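Local coordinates for K5 lyase (Enterobacteria phage k1-5, PDB 2X3H), which probably cleaves the K5 capsular polysaccharide, a glycosaminoglycan, by a lyase mechanism, as a trimeric tail spike of the phage, at residues V224-D229 / S249-S254; V242-T247 / T265-E270. All blocks are in the same frame, centred on the assembly; numbering follows the deposited sequence.

Contact 1 of 2, residues V224-D229 / S249-S254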
ATOM      1  N   VAL A 224      17.823  14.837   4.484  1.00  5.91           N
ATOM      2  CA  VAL A 224      17.402  14.490   3.134  1.00  5.92           C
ATOM      3  C   VAL A 224      17.971  13.126   2.744  1.00  5.32           C
ATOM      4  O   VAL A 224      18.998  12.686   3.294  1.00  5.14           O
ATOM      5  CB  VAL A 224      17.834  15.569   2.101  1.00  6.40           C
ATOM      6  CG1 VAL A 224      17.159  16.903   2.399  1.00  7.37           C
ATOM      7  CG2 VAL A 224      19.358  15.729   2.069  1.00  8.19           C
ATOM      8  N   ASN A 225      17.307  12.452   1.795  1.00  5.00           N
ATOM      9  CA  ASN A 225      17.799  11.178   1.244  1.00  5.06           C
ATOM     10  C   ASN A 225      18.191  10.180   2.329  1.00  4.57           C
ATOM     11  O   ASN A 225      19.213   9.523   2.210  1.00  5.78           O
ATOM     12  CB  ASN A 225      19.004  11.400   0.308  1.00  4.87           C
ATOM     13  CG  ASN A 225      18.742  12.475  -0.736  1.00  6.42           C
ATOM     14  OD1 ASN A 225      19.554  13.401  -0.929  1.00  9.82           O
ATOM     15  ND2 ASN A 225      17.605  12.374  -1.402  1.00  3.56           N
ATOM     16  N   SER A 226      17.362  10.049   3.360  1.00  4.70           N
ATOM     17  CA  SER A 226      17.694   9.176   4.478  1.00  4.37           C
ATOM     18  C   SER A 226      16.627   8.129   4.719  1.00  4.86           C
ATOM     19  O   SER A 226      15.459   8.328   4.358  1.00  5.27           O
ATOM     20  CB  SER A 226      17.909  10.004   5.744  1.00  5.19           C
ATOM     21  OG  SER A 226      19.057  10.843   5.624  1.00  5.96           O
ATOM     22  N   LEU A 227      17.046   7.013   5.311  1.00  5.12           N
ATOM     23  CA  LEU A 227      16.162   5.870   5.565  1.00  6.67           C
ATOM     24  C   LEU A 227      16.079   5.616   7.060  1.00  6.92           C
ATOM     25  O   LEU A 227      17.107   5.551   7.726  1.00  7.88           O
ATOM     26  CB  LEU A 227      16.704   4.604   4.873  1.00  7.93           C
ATOM     27  CG  LEU A 227      16.811   4.624   3.341  1.00  9.34           C
ATOM     28  CD1 LEU A 227      17.599   3.453   2.837  1.00  9.09           C
ATOM     29  CD2 LEU A 227      15.413   4.632   2.702  1.00 10.01           C
ATOM     30  N   ILE A 228      14.866   5.482   7.585  1.00  6.78           N
ATOM     31  CA  ILE A 228      14.654   5.103   8.986  1.00  7.09           C
ATOM     32  C   ILE A 228      13.734   3.887   8.958  1.00  7.65           C
ATOM     33  O   ILE A 228      12.606   3.999   8.482  1.00  7.75           O
ATOM     34  CB  ILE A 228      13.997   6.254   9.763  1.00  8.06           C
ATOM     35  CG1 ILE A 228      14.891   7.496   9.705  1.00  8.43           C
ATOM     36  CG2 ILE A 228      13.663   5.844  11.217  1.00  8.37           C
ATOM     37  CD1 ILE A 228      14.239   8.738  10.309  1.00  9.36           C
ATOM     38  N   ASP A 229      14.212   2.733   9.440  1.00  7.45           N
ATOM     39  CA  ASP A 229      13.536   1.439   9.185  1.00  8.27           C
ATOM     40  C   ASP A 229      13.625   0.555  10.430  1.00  8.62           C
ATOM     41  O   ASP A 229      14.684   0.459  11.051  1.00  8.83           O
ATOM     42  CB  ASP A 229      14.227   0.737   7.983  1.00  9.57           C
ATOM     43  CG  ASP A 229      13.469  -0.498   7.467  1.00 11.47           C
ATOM     44  OD1 ASP A 229      12.225  -0.578   7.612  1.00 12.55           O
ATOM     45  OD2 ASP A 229      14.141  -1.400   6.895  1.00 13.41           O
ATOM     46  N   SER A 249      13.018  16.308   3.839  1.00  5.94           N
ATOM     47  CA  SER A 249      12.418  15.913   2.568  1.00  6.09           C
ATOM     48  C   SER A 249      13.154  14.707   1.980  1.00  5.52           C
ATOM     49  O   SER A 249      14.353  14.523   2.213  1.00  4.85           O
ATOM     50  CB  SER A 249      12.476  17.072   1.561  1.00  7.80           C
ATOM     51  OG  SER A 249      11.744  18.211   1.994  1.00 11.91           O
ATOM     52  N   TYR A 250      12.445  13.894   1.202  1.00  4.58           N
ATOM     53  CA  TYR A 250      13.072  12.786   0.476  1.00  4.91           C
ATOM     54  C   TYR A 250      13.599  11.708   1.416  1.00  5.27           C
ATOM     55  O   TYR A 250      14.615  11.063   1.130  1.00  6.40           O
ATOM     56  CB  TYR A 250      14.183  13.271  -0.480  1.00  6.13           C
ATOM     57  CG  TYR A 250      13.808  14.520  -1.252  1.00  6.47           C
ATOM     58  CD1 TYR A 250      12.684  14.545  -2.072  1.00  7.77           C
ATOM     59  CD2 TYR A 250      14.588  15.677  -1.162  1.00  7.24           C
ATOM     60  CE1 TYR A 250      12.329  15.711  -2.771  1.00  7.50           C
ATOM     61  CE2 TYR A 250      14.243  16.829  -1.852  1.00  7.39           C
ATOM     62  CZ  TYR A 250      13.122  16.838  -2.654  1.00  7.69           C
ATOM     63  OH  TYR A 250      12.799  18.006  -3.328  1.00  7.52           O
ATOM     64  N   ASN A 251      12.901  11.519   2.533  1.00  5.04           N
ATOM     65  CA  ASN A 251      13.211  10.444   3.468  1.00  4.35           C
ATOM     66  C   ASN A 251      12.172   9.347   3.357  1.00  5.17           C
ATOM     67  O   ASN A 251      11.040   9.614   2.956  1.00  4.53           O
ATOM     68  CB  ASN A 251      13.219  10.985   4.904  1.00  5.62           C
ATOM     69  CG  ASN A 251      14.146  12.174   5.067  1.00  6.47           C
ATOM     70  OD1 ASN A 251      13.697  13.324   5.232  1.00  7.92           O
ATOM     71  ND2 ASN A 251      15.433  11.915   5.006  1.00  5.40           N
ATOM     72  N   ILE A 252      12.554   8.123   3.716  1.00  4.81           N
ATOM     73  CA  ILE A 252      11.596   7.032   3.876  1.00  3.83           C
ATOM     74  C   ILE A 252      11.630   6.582   5.331  1.00  5.01           C
ATOM     75  O   ILE A 252      12.701   6.320   5.861  1.00  5.13           O
ATOM     76  CB  ILE A 252      11.944   5.813   2.980  1.00  4.28           C
ATOM     77  CG1 ILE A 252      11.976   6.229   1.501  1.00  5.49           C
ATOM     78  CG2 ILE A 252      10.910   4.698   3.201  1.00  5.71           C
ATOM     79  CD1 ILE A 252      12.282   5.090   0.544  1.00  5.00           C
ATOM     80  N   VAL A 253      10.462   6.532   5.966  1.00  4.28           N
ATOM     81  CA  VAL A 253      10.326   6.007   7.331  1.00  5.55           C
ATOM     82  C   VAL A 253       9.456   4.761   7.201  1.00  6.22           C
ATOM     83  O   VAL A 253       8.377   4.829   6.614  1.00  6.02           O
ATOM     84  CB  VAL A 253       9.603   7.011   8.246  1.00  5.33           C
ATOM     85  CG1 VAL A 253       9.362   6.390   9.639  1.00  5.55           C
ATOM     86  CG2 VAL A 253      10.390   8.332   8.338  1.00  5.12           C
ATOM     87  N   SER A 254       9.925   3.622   7.708  1.00  6.38           N
ATOM     88  CA  SER A 254       9.251   2.352   7.444  1.00  7.93           C
ATOM     89  C   SER A 254       9.309   1.431   8.654  1.00  7.40           C
ATOM     90  O   SER A 254      10.291   1.434   9.392  1.00  7.24           O
ATOM     91  CB  SER A 254       9.883   1.649   6.242  1.00 11.36           C
ATOM     92  OG  SER A 254       9.099   0.524   5.858  1.00 14.85           O
TER

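Contact 2 of 2, residues V242-T247 / T265-E270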
ATOM      1  N   VAL A 242       9.216   8.162  15.917  1.00  5.04           N
ATOM      2  CA  VAL A 242       9.997   8.816  14.872  1.00  5.56           C
ATOM      3  C   VAL A 242       9.413  10.186  14.580  1.00  5.55           C
ATOM      4  O   VAL A 242       8.249  10.295  14.192  1.00  6.25           O
ATOM      5  CB  VAL A 242      10.006   8.002  13.548  1.00  4.20           C
ATOM      6  CG1 VAL A 242      10.747   8.783  12.447  1.00  4.72           C
ATOM      7  CG2 VAL A 242      10.659   6.636  13.758  1.00  4.91           C
ATOM      8  N   GLU A 243      10.222  11.227  14.762  1.00  5.50           N
ATOM      9  CA  GLU A 243       9.855  12.569  14.298  1.00  5.35           C
ATOM     10  C   GLU A 243      10.706  12.998  13.091  1.00  5.82           C
ATOM     11  O   GLU A 243      11.935  12.852  13.113  1.00  5.61           O
ATOM     12  CB  GLU A 243       9.997  13.623  15.419  1.00  6.30           C
ATOM     13  CG  GLU A 243       9.750  15.024  14.841  1.00  7.56           C
ATOM     14  CD  GLU A 243       9.766  16.190  15.829  1.00  8.20           C
ATOM     15  OE1 GLU A 243      10.410  16.113  16.900  1.00  9.50           O
ATOM     16  OE2 GLU A 243       9.139  17.227  15.490  1.00  9.17           O
ATOM     17  N   LEU A 244      10.046  13.503  12.042  1.00  5.59           N
ATOM     18  CA  LEU A 244      10.707  14.259  10.982  1.00  5.39           C
ATOM     19  C   LEU A 244      10.401  15.721  11.279  1.00  4.95           C
ATOM     20  O   LEU A 244       9.268  16.064  11.618  1.00  5.07           O
ATOM     21  CB  LEU A 244      10.142  13.892   9.608  1.00  6.04           C
ATOM     22  CG  LEU A 244      10.331  12.451   9.134  1.00  5.67           C
ATOM     23  CD1 LEU A 244       9.674  12.268   7.759  1.00  6.96           C
ATOM     24  CD2 LEU A 244      11.812  12.013   9.118  1.00  6.35           C
ATOM     25  N   LYS A 245      11.400  16.585  11.119  1.00  5.79           N
ATOM     26  CA  LYS A 245      11.250  17.969  11.554  1.00  5.73           C
ATOM     27  C   LYS A 245      11.803  18.963  10.543  1.00  6.18           C
ATOM     28  O   LYS A 245      12.734  18.654   9.795  1.00  6.29           O
ATOM     29  CB  LYS A 245      11.975  18.148  12.890  1.00  6.90           C
ATOM     30  CG  LYS A 245      11.736  19.466  13.606  1.00  7.34           C
ATOM     31  CD  LYS A 245      12.481  19.470  14.951  1.00  8.59           C
ATOM     32  CE  LYS A 245      12.160  20.720  15.755  1.00 10.41           C
ATOM     33  NZ  LYS A 245      12.808  20.628  17.119  1.00 12.14           N
ATOM     34  N   GLY A 246      11.223  20.154  10.528  1.00  6.28           N
ATOM     35  CA  GLY A 246      11.743  21.241   9.696  1.00  6.47           C
ATOM     36  C   GLY A 246      11.670  20.941   8.216  1.00  6.86           C
ATOM     37  O   GLY A 246      10.640  20.520   7.715  1.00  7.28           O
ATOM     38  N   THR A 247      12.772  21.174   7.514  1.00  6.26           N
ATOM     39  CA  THR A 247      12.788  21.024   6.070  1.00  7.50           C
ATOM     40  C   THR A 247      13.106  19.595   5.620  1.00  7.42           C
ATOM     41  O   THR A 247      13.599  19.386   4.510  1.00 10.17           O
ATOM     42  CB  THR A 247      13.771  21.997   5.425  1.00  7.43           C
ATOM     43  OG1 THR A 247      15.077  21.780   5.975  1.00  7.98           O
ATOM     44  CG2 THR A 247      13.311  23.459   5.685  1.00  7.99           C
ATOM     45  N   THR A 265       4.323   8.364  14.809  1.00  4.73           N
ATOM     46  CA  THR A 265       5.156   9.213  13.946  1.00  6.27           C
ATOM     47  C   THR A 265       4.637  10.647  13.988  1.00  5.80           C
ATOM     48  O   THR A 265       3.425  10.886  14.112  1.00  5.91           O
ATOM     49  CB  THR A 265       5.243   8.703  12.496  1.00  6.63           C
ATOM     50  OG1 THR A 265       3.979   8.848  11.847  1.00  8.59           O
ATOM     51  CG2 THR A 265       5.679   7.245  12.459  1.00  6.11           C
ATOM     52  N   TYR A 266       5.565  11.599  13.904  1.00  6.13           N
ATOM     53  CA  TYR A 266       5.243  13.004  14.118  1.00  5.94           C
ATOM     54  C   TYR A 266       6.031  13.849  13.123  1.00  5.99           C
ATOM     55  O   TYR A 266       7.252  13.712  13.034  1.00  5.93           O
ATOM     56  CB  TYR A 266       5.631  13.391  15.560  1.00  6.90           C
ATOM     57  CG  TYR A 266       5.083  14.729  16.003  1.00  7.67           C
ATOM     58  CD1 TYR A 266       5.757  15.914  15.708  1.00  9.09           C
ATOM     59  CD2 TYR A 266       3.883  14.812  16.704  1.00  7.69           C
ATOM     60  CE1 TYR A 266       5.253  17.150  16.106  1.00  9.29           C
ATOM     61  CE2 TYR A 266       3.373  16.036  17.111  1.00  9.33           C
ATOM     62  CZ  TYR A 266       4.060  17.205  16.807  1.00 10.16           C
ATOM     63  OH  TYR A 266       3.545  18.426  17.207  1.00 11.55           O
ATOM     64  N   ASN A 267       5.336  14.697  12.361  1.00  5.65           N
ATOM     65  CA  ASN A 267       6.010  15.666  11.497  1.00  6.02           C
ATOM     66  C   ASN A 267       5.861  17.053  12.098  1.00  6.19           C
ATOM     67  O   ASN A 267       4.751  17.579  12.176  1.00  6.49           O
ATOM     68  CB  ASN A 267       5.393  15.660  10.097  1.00  6.49           C
ATOM     69  CG  ASN A 267       5.766  14.432   9.314  1.00  7.70           C
ATOM     70  OD1 ASN A 267       6.717  13.734   9.658  1.00  8.76           O
ATOM     71  ND2 ASN A 267       5.010  14.145   8.250  1.00  7.65           N
ATOM     72  N   GLY A 268       6.965  17.636  12.547  1.00  5.00           N
ATOM     73  CA  GLY A 268       6.888  18.934  13.219  1.00  5.93           C
ATOM     74  C   GLY A 268       7.832  19.967  12.635  1.00  6.38           C
ATOM     75  O   GLY A 268       8.677  19.655  11.811  1.00  5.49           O
ATOM     76  N   THR A 269       7.671  21.210  13.077  1.00  7.72           N
ATOM     77  CA  THR A 269       8.603  22.256  12.671  1.00  8.42           C
ATOM     78  C   THR A 269       8.594  23.421  13.650  1.00  9.42           C
ATOM     79  O   THR A 269       7.583  23.686  14.304  1.00  9.95           O
ATOM     80  CB  THR A 269       8.278  22.780  11.266  1.00  8.42           C
ATOM     81  OG1 THR A 269       9.321  23.681  10.871  1.00  8.86           O
ATOM     82  CG2 THR A 269       6.926  23.484  11.242  1.00  7.98           C
ATOM     83  N   GLU A 270       9.745  24.084  13.767  1.00 10.46           N
ATOM     84  CA  GLU A 270       9.838  25.334  14.512  1.00 12.76           C
ATOM     85  C   GLU A 270      10.047  26.504  13.546  1.00 13.11           C
ATOM     86  O   GLU A 270      10.324  27.631  13.970  1.00 14.31           O
ATOM     87  CB  GLU A 270      10.979  25.263  15.532  1.00 14.21           C
ATOM     88  CG  GLU A 270      10.709  24.284  16.665  1.00 16.94           C
ATOM     89  CD  GLU A 270      11.938  24.011  17.528  1.00 18.83           C
ATOM     90  OE1 GLU A 270      12.957  24.725  17.382  1.00 20.83           O
ATOM     91  OE2 GLU A 270      11.875  23.085  18.366  1.00 19.69           O
TER

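Contact 1 of 2, residues V224-D229 / S249-S254
L227 and I252 lie side by side on neighbouring rungs of a right-handed parallel beta-helix, the fold of this tail-spike trunk. The two side chains point the same way, and CD2 of L227 meets CB of I252 at 3.7 Å. L227 carries its CG anti to the carbonyl carbon (chi1 -62°), which turns the CD2 branch toward CB and CD1 of I252. This pair faces outward from the coil, where L227 packs on I257 of the second subunit, and I252 on N255 of that same subunit. I228 and V253 form the next pair on the other face and point into the coil. Their methyls meet loosely, I228 CD1 to V253 CG2 at 4.3 Å. D229 and S254 return to the subunit side. There D229 OD1 lies 3.5 Å from S254 CB and also close to S254 O, an acceptor with which it makes no hydrogen bond. D229 also packs on D229 of the third subunit. The two strands are in parallel register, their axes 3° apart. I228 N binds I252 O at 2.9 Å, and I228 O accepts S254 N at 2.8 Å. Before the strands the chain is bent, with N225 and Y250 both at positive phi. Their side chains lie side by side, the amide and ring planes only 16° apart. The OH of Y250 is bound by D309 of the second subunit, which fixes the outer end of the ring. S226 OG also takes part in this bend. It gives a hydrogen bond to V224 O at 3.0 Å, reaching it from above the carbonyl plane.

Contact 2 of 2, residues V242-T247 / T265-E270
V242 and T265 begin a parallel ladder between two successive coils of the right-handed beta-helix. V242 O takes the backbone N-H of Y266 at 3.0 Å and lies close to T265 CA, while the V242 side chain turns into the coil. E243 faces the other way, beside Y266. Its chain is extended, with CG anti to the backbone N (chi1 174°), and this brings the carboxylate alongside CD1 and CE1 of Y266. E243 OE2 reaches Y266 CD1 at 3.6 Å, and the carboxylate and ring planes are 90° apart. The same OE2 also lies 3.6 Å from CA of G268, a residue without a side chain. F239 meets the Y266 ring edge-to-face from outside the two strands. L244 points inward again. Its N-H binds Y266 O, and its own carbonyl accepts G268 N at 2.9 Å. The L244 side chain runs alongside N267, and its CB touches N267 OD1 at 3.4 Å. The amide of N267 is held on its other atom, ND2, by A295 O of the next coil. K245 is on the E243 face and is fully extended. Its CG passes close to G268 O, and the chain then crosses E270 obliquely. There a salt bridge joins the two segments at the surface: K245 NZ meets E270 OE2 at 2.9 Å, from above the carboxylate plane. G246 ends the ladder at positive phi, where the chain leaves the strand. Its N-H binds G268 O at 2.9 Å. On the neighbouring segment T269 OG1 is held by I273 O, and it lies 3.6 Å from G246 CA.

Both contacts join successive coils of one beta-helix, and their segments alternate along the chain. Contact 1 is buried, with neighbouring subunits against one side. Contact 2 is partly buried, and no other chain touches it. Their centres are about 12 Å apart, and their inward side chains meet in the core. V242 packs on both I228 and V253, while L244 CD2 reaches V253 CG2 at 4.0 Å. V242 and L244 join the aliphatic I228 and V253, but contact 2 adds T265 and N267 to that face. The outward faces differ. In contact 1 it meets neighbouring subunits with a mixture of apolar and polar side chains. In contact 2 it bears a glutamate, a tyrosine and a lysine.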